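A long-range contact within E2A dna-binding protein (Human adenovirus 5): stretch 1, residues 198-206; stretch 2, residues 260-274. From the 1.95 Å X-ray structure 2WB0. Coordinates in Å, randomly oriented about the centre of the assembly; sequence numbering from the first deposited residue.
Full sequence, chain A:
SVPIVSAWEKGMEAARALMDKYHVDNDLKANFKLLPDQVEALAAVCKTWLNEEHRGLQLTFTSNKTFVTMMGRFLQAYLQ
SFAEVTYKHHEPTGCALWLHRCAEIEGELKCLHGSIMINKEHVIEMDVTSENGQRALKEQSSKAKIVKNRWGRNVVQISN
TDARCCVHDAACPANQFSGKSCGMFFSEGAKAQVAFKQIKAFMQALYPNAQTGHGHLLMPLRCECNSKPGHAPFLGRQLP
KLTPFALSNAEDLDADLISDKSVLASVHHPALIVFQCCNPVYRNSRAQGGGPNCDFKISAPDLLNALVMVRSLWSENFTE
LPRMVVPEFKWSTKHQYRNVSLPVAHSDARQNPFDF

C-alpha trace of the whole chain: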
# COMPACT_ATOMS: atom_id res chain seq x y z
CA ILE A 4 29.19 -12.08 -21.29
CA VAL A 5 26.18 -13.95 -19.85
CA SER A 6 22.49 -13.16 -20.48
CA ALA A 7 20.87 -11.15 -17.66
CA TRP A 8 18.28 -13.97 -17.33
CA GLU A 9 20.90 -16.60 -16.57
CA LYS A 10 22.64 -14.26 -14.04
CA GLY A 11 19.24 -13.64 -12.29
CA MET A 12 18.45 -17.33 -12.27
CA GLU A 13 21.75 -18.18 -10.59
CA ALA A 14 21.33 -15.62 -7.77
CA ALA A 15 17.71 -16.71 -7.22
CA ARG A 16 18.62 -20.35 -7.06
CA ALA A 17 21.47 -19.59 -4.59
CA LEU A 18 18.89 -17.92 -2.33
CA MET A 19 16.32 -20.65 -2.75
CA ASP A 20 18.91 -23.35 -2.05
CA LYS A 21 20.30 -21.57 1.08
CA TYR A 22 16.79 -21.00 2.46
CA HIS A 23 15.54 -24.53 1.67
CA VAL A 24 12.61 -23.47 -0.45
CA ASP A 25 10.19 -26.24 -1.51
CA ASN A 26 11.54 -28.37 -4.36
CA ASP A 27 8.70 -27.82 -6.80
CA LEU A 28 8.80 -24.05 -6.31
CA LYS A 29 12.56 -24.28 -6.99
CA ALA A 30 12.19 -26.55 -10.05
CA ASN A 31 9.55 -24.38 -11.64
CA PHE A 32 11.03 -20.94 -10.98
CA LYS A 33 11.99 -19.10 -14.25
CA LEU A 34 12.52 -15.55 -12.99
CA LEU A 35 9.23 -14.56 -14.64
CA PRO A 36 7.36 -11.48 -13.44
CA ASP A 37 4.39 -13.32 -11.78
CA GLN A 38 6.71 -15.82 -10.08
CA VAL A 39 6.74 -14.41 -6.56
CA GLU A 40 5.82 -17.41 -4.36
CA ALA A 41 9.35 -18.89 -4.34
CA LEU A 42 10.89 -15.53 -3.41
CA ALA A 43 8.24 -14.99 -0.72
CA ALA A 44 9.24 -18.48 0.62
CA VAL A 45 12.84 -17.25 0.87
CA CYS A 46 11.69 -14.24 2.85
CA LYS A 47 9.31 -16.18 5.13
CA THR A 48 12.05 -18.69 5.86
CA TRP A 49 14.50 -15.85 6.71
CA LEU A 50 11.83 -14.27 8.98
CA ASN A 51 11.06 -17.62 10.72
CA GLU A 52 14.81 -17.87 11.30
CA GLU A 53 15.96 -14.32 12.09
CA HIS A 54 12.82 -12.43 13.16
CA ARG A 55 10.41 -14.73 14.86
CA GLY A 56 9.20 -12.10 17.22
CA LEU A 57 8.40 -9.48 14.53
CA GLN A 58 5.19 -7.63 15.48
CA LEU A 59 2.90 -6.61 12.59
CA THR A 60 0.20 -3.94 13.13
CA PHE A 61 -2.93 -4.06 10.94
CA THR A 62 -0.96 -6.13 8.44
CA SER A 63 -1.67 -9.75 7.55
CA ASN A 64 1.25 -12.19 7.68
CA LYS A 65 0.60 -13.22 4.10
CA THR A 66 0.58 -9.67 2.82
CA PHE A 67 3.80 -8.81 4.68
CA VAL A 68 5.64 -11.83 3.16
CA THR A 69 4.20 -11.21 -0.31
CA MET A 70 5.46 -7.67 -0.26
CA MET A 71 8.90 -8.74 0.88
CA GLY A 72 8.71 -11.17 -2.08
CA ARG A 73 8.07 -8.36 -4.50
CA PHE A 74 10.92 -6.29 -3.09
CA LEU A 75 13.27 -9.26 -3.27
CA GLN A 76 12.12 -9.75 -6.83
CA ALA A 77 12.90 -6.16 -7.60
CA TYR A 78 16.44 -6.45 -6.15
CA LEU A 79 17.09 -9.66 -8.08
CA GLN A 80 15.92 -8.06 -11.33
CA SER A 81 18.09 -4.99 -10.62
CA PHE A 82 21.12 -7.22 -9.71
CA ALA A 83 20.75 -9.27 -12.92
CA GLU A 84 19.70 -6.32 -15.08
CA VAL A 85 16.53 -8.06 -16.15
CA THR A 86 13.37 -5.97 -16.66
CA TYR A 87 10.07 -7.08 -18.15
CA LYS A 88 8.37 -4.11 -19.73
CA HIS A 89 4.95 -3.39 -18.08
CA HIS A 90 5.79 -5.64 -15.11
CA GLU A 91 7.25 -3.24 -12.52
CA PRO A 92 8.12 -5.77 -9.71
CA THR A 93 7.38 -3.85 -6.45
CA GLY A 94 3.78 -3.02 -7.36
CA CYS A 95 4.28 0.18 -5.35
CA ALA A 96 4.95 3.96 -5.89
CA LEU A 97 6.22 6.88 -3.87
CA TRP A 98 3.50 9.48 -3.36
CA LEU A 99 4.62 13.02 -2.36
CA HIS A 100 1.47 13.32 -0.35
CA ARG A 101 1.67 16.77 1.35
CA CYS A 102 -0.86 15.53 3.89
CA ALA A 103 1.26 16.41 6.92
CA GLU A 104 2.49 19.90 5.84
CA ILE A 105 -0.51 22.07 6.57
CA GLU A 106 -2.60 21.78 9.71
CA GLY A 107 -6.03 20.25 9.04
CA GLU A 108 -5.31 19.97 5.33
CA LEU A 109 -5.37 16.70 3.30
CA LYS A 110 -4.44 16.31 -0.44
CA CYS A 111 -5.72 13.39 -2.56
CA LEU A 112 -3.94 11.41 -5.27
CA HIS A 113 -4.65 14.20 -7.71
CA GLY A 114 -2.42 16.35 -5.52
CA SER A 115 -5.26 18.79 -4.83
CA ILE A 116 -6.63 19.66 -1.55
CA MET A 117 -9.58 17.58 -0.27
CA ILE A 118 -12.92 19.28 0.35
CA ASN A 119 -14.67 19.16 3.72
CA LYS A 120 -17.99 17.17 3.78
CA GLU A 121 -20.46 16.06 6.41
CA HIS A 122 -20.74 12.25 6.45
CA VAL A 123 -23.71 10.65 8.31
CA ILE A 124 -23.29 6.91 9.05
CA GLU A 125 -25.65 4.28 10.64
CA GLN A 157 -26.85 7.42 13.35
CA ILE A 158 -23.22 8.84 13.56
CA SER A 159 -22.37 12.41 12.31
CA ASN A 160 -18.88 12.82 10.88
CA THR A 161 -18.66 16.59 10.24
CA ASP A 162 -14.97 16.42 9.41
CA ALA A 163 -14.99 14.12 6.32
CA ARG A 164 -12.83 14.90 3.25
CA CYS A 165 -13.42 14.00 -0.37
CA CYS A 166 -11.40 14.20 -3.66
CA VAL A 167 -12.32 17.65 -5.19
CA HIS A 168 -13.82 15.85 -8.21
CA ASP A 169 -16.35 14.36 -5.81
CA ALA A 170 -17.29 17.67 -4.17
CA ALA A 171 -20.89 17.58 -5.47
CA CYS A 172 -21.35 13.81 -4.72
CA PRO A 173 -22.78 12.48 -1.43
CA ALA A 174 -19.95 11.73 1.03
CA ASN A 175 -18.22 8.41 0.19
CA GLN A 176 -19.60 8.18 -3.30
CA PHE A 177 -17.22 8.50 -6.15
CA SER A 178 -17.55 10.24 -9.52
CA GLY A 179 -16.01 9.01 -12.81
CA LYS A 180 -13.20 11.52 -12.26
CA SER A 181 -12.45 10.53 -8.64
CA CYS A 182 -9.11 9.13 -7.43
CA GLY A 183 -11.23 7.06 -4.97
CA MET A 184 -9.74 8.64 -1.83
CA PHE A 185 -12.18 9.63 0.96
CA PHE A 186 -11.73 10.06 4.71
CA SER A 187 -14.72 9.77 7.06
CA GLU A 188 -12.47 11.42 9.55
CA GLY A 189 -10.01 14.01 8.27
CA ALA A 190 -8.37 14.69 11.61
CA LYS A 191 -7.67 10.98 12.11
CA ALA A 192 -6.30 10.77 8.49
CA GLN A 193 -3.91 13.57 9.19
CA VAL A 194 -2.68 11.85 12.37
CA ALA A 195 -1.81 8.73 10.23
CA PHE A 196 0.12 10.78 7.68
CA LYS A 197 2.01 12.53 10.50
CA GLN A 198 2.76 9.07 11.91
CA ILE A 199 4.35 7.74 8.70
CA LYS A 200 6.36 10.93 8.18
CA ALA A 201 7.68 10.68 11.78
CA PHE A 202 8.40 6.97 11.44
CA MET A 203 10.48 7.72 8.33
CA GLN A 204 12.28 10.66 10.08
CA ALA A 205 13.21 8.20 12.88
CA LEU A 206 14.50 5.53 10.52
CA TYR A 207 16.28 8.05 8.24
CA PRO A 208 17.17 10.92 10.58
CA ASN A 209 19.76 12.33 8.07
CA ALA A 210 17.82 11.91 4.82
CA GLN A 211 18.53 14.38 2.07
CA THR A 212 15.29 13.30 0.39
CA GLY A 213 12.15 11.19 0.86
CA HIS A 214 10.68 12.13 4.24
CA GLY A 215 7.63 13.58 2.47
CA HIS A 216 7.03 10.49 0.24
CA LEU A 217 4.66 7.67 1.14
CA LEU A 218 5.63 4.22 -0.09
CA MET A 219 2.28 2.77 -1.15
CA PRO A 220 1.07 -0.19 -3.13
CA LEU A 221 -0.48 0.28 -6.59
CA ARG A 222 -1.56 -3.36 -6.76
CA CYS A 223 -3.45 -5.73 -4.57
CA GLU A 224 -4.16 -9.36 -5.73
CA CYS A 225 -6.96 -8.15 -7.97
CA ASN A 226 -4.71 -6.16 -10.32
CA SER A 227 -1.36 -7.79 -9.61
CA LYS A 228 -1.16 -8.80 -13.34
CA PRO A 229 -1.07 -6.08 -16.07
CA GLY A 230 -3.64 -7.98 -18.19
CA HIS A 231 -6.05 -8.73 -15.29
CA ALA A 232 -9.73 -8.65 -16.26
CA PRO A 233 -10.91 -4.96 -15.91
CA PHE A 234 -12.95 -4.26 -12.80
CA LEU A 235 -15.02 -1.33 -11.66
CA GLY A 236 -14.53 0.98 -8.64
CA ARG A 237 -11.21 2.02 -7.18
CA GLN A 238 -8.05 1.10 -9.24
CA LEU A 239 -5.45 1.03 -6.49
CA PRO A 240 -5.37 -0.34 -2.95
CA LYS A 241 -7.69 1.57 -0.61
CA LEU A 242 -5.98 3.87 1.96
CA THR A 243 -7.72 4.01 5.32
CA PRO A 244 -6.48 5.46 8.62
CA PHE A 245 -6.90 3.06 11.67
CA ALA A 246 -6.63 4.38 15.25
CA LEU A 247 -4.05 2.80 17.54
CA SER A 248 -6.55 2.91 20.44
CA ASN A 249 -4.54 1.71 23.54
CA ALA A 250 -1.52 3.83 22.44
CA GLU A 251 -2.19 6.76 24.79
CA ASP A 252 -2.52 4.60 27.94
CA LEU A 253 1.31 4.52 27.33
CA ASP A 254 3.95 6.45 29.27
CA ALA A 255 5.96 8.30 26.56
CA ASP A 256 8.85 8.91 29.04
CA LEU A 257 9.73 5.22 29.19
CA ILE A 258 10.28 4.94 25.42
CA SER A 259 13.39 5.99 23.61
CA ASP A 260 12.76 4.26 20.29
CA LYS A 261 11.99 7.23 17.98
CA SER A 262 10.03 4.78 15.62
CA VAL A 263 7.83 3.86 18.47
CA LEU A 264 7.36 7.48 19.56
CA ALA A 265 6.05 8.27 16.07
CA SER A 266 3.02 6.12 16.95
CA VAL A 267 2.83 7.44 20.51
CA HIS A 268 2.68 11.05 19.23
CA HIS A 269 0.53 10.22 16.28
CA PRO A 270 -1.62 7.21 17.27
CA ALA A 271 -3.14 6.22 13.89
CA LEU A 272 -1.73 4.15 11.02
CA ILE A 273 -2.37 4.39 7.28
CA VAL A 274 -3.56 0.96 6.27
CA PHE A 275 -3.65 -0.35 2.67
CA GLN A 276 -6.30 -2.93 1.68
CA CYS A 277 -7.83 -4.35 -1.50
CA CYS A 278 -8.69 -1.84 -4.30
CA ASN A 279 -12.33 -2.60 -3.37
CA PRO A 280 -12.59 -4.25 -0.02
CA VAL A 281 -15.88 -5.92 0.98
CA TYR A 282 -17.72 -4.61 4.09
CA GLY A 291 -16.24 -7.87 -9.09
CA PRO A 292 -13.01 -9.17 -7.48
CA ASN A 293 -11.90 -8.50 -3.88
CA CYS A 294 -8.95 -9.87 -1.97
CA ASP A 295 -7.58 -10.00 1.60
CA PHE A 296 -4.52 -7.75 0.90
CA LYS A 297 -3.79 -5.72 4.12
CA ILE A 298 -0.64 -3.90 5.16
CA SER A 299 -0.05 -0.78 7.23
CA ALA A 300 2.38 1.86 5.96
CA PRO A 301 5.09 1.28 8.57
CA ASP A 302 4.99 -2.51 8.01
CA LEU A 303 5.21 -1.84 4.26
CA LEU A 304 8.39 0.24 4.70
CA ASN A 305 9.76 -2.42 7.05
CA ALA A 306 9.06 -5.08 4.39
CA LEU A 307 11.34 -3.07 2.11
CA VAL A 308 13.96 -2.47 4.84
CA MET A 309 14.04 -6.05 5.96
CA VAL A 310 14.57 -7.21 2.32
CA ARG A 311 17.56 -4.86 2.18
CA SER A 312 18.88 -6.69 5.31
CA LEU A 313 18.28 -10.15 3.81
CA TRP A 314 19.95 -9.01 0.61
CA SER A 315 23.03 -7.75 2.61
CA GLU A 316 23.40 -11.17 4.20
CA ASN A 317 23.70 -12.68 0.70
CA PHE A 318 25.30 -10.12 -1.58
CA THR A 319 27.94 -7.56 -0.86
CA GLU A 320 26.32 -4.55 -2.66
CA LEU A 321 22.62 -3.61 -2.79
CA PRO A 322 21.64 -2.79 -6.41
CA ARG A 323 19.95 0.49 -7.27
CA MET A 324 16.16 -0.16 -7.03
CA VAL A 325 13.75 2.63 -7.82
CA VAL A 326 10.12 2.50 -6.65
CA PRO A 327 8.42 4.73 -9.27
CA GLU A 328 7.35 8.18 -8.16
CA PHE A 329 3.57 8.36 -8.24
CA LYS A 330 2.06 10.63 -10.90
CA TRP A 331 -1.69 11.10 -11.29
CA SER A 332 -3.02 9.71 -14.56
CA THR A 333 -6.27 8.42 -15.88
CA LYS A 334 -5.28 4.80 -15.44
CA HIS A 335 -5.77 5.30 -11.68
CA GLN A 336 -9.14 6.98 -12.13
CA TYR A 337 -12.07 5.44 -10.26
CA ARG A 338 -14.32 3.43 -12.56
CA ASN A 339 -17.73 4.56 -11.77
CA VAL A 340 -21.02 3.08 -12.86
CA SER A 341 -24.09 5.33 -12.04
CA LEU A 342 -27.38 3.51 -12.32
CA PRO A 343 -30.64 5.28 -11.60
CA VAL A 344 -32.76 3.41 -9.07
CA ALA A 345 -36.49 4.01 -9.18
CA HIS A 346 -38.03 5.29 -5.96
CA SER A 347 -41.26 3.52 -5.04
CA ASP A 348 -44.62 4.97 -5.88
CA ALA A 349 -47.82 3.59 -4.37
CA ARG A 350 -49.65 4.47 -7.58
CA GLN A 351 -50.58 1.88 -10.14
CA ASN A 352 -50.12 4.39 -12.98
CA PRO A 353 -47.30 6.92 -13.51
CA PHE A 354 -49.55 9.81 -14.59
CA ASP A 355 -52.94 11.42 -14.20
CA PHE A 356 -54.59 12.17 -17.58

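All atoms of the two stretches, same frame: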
# COMPACT_ATOMS: atom_id res chain seq x y z
N GLN A 198 2.14 10.27 11.34
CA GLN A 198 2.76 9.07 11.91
C GLN A 198 3.76 8.50 10.92
O GLN A 198 4.88 8.19 11.32
CB GLN A 198 1.69 8.00 12.25
CG GLN A 198 2.22 6.75 13.08
CD GLN A 198 3.09 5.80 12.31
OE1 GLN A 198 3.95 5.08 12.91
NE2 GLN A 198 2.83 5.67 10.98
N ILE A 199 3.40 8.38 9.63
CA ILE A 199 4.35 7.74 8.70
C ILE A 199 5.57 8.66 8.47
O ILE A 199 6.72 8.19 8.42
CB ILE A 199 3.67 7.27 7.35
CG1 ILE A 199 4.68 6.40 6.57
CG2 ILE A 199 3.19 8.44 6.50
CD1 ILE A 199 5.10 5.10 7.37
N LYS A 200 5.30 9.95 8.35
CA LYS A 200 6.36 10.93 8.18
C LYS A 200 7.32 10.91 9.39
O LYS A 200 8.54 10.80 9.21
CB LYS A 200 5.79 12.28 7.91
CG LYS A 200 6.87 13.39 7.88
CD LYS A 200 6.20 14.71 7.42
CE LYS A 200 7.01 15.91 7.93
NZ LYS A 200 6.22 17.22 7.84
N ALA A 201 6.80 10.81 10.60
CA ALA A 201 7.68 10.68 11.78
C ALA A 201 8.44 9.35 11.85
O ALA A 201 9.56 9.25 12.40
CB ALA A 201 6.83 10.89 13.13
N PHE A 202 7.79 8.28 11.42
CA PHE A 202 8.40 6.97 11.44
C PHE A 202 9.61 7.01 10.49
O PHE A 202 10.70 6.51 10.81
CB PHE A 202 7.32 5.96 10.96
CG PHE A 202 7.70 4.53 11.08
CD1 PHE A 202 7.61 3.87 12.32
CD2 PHE A 202 8.10 3.81 9.97
CE1 PHE A 202 7.97 2.61 12.45
CE2 PHE A 202 8.47 2.48 10.10
CZ PHE A 202 8.39 1.87 11.33
N MET A 203 9.40 7.63 9.33
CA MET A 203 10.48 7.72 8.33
C MET A 203 11.62 8.62 8.85
O MET A 203 12.78 8.30 8.61
CB MET A 203 9.90 8.28 7.02
CG MET A 203 9.01 7.11 6.31
SD MET A 203 8.17 7.84 4.95
CE MET A 203 9.58 8.01 3.78
N GLN A 204 11.27 9.73 9.50
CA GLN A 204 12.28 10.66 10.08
C GLN A 204 13.10 9.88 11.15
O GLN A 204 14.30 10.07 11.27
CB GLN A 204 11.63 11.94 10.68
CG GLN A 204 11.06 12.96 9.70
CD GLN A 204 10.16 14.02 10.35
OE1 GLN A 204 10.18 15.18 9.94
NE2 GLN A 204 9.32 13.62 11.34
N ALA A 205 12.47 8.97 11.88
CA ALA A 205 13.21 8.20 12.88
C ALA A 205 14.10 7.13 12.25
O ALA A 205 15.16 6.76 12.79
CB ALA A 205 12.28 7.54 13.86
N LEU A 206 13.67 6.58 11.12
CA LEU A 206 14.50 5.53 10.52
C LEU A 206 15.63 6.15 9.67
O LEU A 206 16.70 5.53 9.52
CB LEU A 206 13.60 4.57 9.69
CG LEU A 206 13.83 3.28 8.90
CD1 LEU A 206 15.20 2.56 9.05
CD2 LEU A 206 12.58 2.28 9.00
N ASP A 260 12.72 4.62 21.71
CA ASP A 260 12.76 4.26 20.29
C ASP A 260 11.99 5.38 19.53
O ASP A 260 10.76 5.56 19.68
CB ASP A 260 12.27 2.83 20.07
CG ASP A 260 12.27 2.42 18.58
OD1 ASP A 260 11.98 3.29 17.71
OD2 ASP A 260 12.55 1.24 18.28
N LYS A 261 12.70 6.16 18.73
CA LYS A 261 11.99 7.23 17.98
C LYS A 261 10.86 6.72 17.03
O LYS A 261 9.87 7.45 16.80
CB LYS A 261 12.95 8.21 17.25
CG LYS A 261 14.00 8.94 18.17
CD LYS A 261 13.40 9.24 19.54
CE LYS A 261 14.35 10.09 20.47
NZ LYS A 261 14.61 11.54 20.07
N SER A 262 11.03 5.51 16.49
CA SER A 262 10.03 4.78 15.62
C SER A 262 8.77 4.61 16.37
O SER A 262 7.64 4.80 15.82
CB SER A 262 10.45 3.30 15.42
OG SER A 262 11.40 3.34 14.48
N VAL A 263 8.96 4.13 17.60
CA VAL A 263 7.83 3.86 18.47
C VAL A 263 7.13 5.16 18.87
O VAL A 263 5.88 5.25 18.87
CB VAL A 263 8.25 2.99 19.70
CG1 VAL A 263 7.04 2.75 20.57
CG2 VAL A 263 8.87 1.67 19.21
N LEU A 264 7.92 6.19 19.16
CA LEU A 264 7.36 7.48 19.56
C LEU A 264 6.52 8.09 18.43
O LEU A 264 5.54 8.88 18.66
CB LEU A 264 8.51 8.44 19.92
CG LEU A 264 8.92 8.71 21.39
CD1 LEU A 264 8.13 8.13 22.54
CD2 LEU A 264 10.43 8.68 21.59
N ALA A 265 6.90 7.79 17.19
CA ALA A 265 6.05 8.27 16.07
C ALA A 265 4.60 7.86 16.25
O ALA A 265 3.68 8.69 16.04
CB ALA A 265 6.59 7.76 14.70
N SER A 266 4.37 6.61 16.68
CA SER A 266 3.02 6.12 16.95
C SER A 266 2.45 6.69 18.24
O SER A 266 1.24 6.95 18.34
CB SER A 266 2.96 4.58 16.97
OG SER A 266 3.29 4.07 15.65
N VAL A 267 3.32 6.83 19.26
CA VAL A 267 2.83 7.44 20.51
C VAL A 267 2.28 8.86 20.27
O VAL A 267 1.12 9.20 20.68
CB VAL A 267 3.93 7.43 21.62
CG1 VAL A 267 3.40 8.25 22.92
CG2 VAL A 267 4.35 6.02 21.90
N HIS A 268 3.09 9.68 19.58
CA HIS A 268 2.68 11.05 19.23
C HIS A 268 1.61 11.14 18.20
O HIS A 268 0.80 12.10 18.23
CB HIS A 268 3.86 11.87 18.71
CG HIS A 268 5.01 11.94 19.69
ND1 HIS A 268 6.32 12.02 19.29
CD2 HIS A 268 5.03 11.95 21.05
CE1 HIS A 268 7.11 12.09 20.36
NE2 HIS A 268 6.35 11.99 21.44
N HIS A 269 1.57 10.18 17.28
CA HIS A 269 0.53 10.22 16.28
C HIS A 269 -0.16 8.85 16.19
O HIS A 269 0.11 8.07 15.29
CB HIS A 269 1.19 10.59 14.93
CG HIS A 269 2.07 11.78 15.03
ND1 HIS A 269 1.56 13.07 15.21
CD2 HIS A 269 3.41 11.90 15.01
CE1 HIS A 269 2.58 13.92 15.23
NE2 HIS A 269 3.70 13.24 15.12
N PRO A 270 -1.10 8.59 17.09
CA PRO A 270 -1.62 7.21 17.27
C PRO A 270 -2.65 6.81 16.24
O PRO A 270 -3.76 6.45 16.61
CB PRO A 270 -2.24 7.27 18.67
CG PRO A 270 -2.75 8.71 18.75
CD PRO A 270 -1.67 9.52 18.09
N ALA A 271 -2.27 6.78 14.96
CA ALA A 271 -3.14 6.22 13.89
C ALA A 271 -2.20 5.79 12.77
O ALA A 271 -1.16 6.42 12.55
CB ALA A 271 -4.17 7.27 13.33
N LEU A 272 -2.52 4.66 12.13
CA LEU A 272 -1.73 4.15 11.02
C LEU A 272 -2.51 4.26 9.71
O LEU A 272 -3.71 4.03 9.68
CB LEU A 272 -1.44 2.66 11.24
CG LEU A 272 -0.16 2.30 12.00
CD1 LEU A 272 0.60 3.38 12.79
CD2 LEU A 272 0.09 0.87 12.36
N ILE A 273 -1.79 4.53 8.63
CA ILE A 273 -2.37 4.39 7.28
C ILE A 273 -2.37 2.87 7.03
O ILE A 273 -1.34 2.20 7.21
CB ILE A 273 -1.41 5.04 6.22
CG1 ILE A 273 -1.41 6.56 6.39
CG2 ILE A 273 -1.75 4.48 4.74
CD1 ILE A 273 -0.39 7.34 5.48
N VAL A 274 -3.49 2.34 6.58
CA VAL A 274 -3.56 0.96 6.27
C VAL A 274 -4.05 0.76 4.82
O VAL A 274 -5.08 1.32 4.44
CB VAL A 274 -4.55 0.24 7.22
CG1 VAL A 274 -4.68 -1.22 6.83
CG2 VAL A 274 -4.12 0.37 8.71
O HOH W 1 0.90 5.74 9.20

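The contact is built mainly from two helices, 198-206 and 261-268, that run nearly antiparallel, their axes at 164° and only 8.0 Å apart at closest approach. So short a separation calls for small side chains at the interface, and alanine supplies them. The CA-to-CB bonds of Ala-201, Ala-205 and Ala-265 all point toward the opposing stretch. Ala-201 CB meets Ala-265 CB at 3.5 Å, tight van der Waals packing with the backbones correspondingly near: the CA atoms of Ala-201 and Ala-265 are 5.2 Å apart. Ala-265 CB also lies 3.5 Å from Phe-202 N and 3.8 Å from Gln-198 O, so this single methyl rests against the backbone of the first helix. One turn further along, Ala-205 CB packs 3.5 Å from Lys-261 CB and equally 3.5 Å from Ser-262 N. Lys-261 begins by pointing toward the first helix, but its end leads away, so the aliphatic start of the chain can pack while the ammonium group remains clear of the apolar contact.

Larger apolar side chains work around this alanine seam. Phe-202 sets out sideways, and its ring then comes nearer to the second helix: Phe-202 CD1 approaches Ser-262 O at 3.6 Å, with the carbonyl oxygen near the ring plane, at the edge, where the slightly positive C-H groups suit an oxygen neighbour. Its CB adds an apolar contact, 4.2 Å from Ala-265 CB. Beyond the second helix the chain turns into strand 271-274, which lies almost at right angles to the first helix. Here the buried, branched chains of Ile-199 and Ile-273 meet, with Ile-199 CG2 3.9 Å from Ile-273 CD1; such shapes fill space well where helix packs against strand.

The polar interactions centre on Gln-198, which has the largest area covered by the other stretch of any residue here. Gln-198 OE1 and Ser-266 OG are 3.0 Å apart, a distance suited to a hydrogen bond, although the serine proton has another acceptor within reach. The other end of the amide reaches the strand through water: Gln-198 NE2 donates weakly to water 1 at 2.6 Å, and the same water accepts from Ile-273 N at 3.0 Å. A glutamine suits this buried place because its amide offers both an acceptor and a donor, while its aliphatic part packs well: Gln-198 CB lies 3.8 Å from His-269 CB, and Gln-198 CG is 3.3 Å from His-269 O. His-269, the first residue to leave helical phi/psi, points its CB toward the first helix and brings His-269 CD2 to 4.0 Å from Ala-201 CB.

The start of the second helix has its own polar arrangement. Asp-260 is the N-cap, and its carboxylate accepts from amides left free in the first turn: Val-263 N to Asp-260 OD1 measures 3.1 Å, while the bond from Ser-262 N to Asp-260 OD1, at 2.7 Å, is weak in angle.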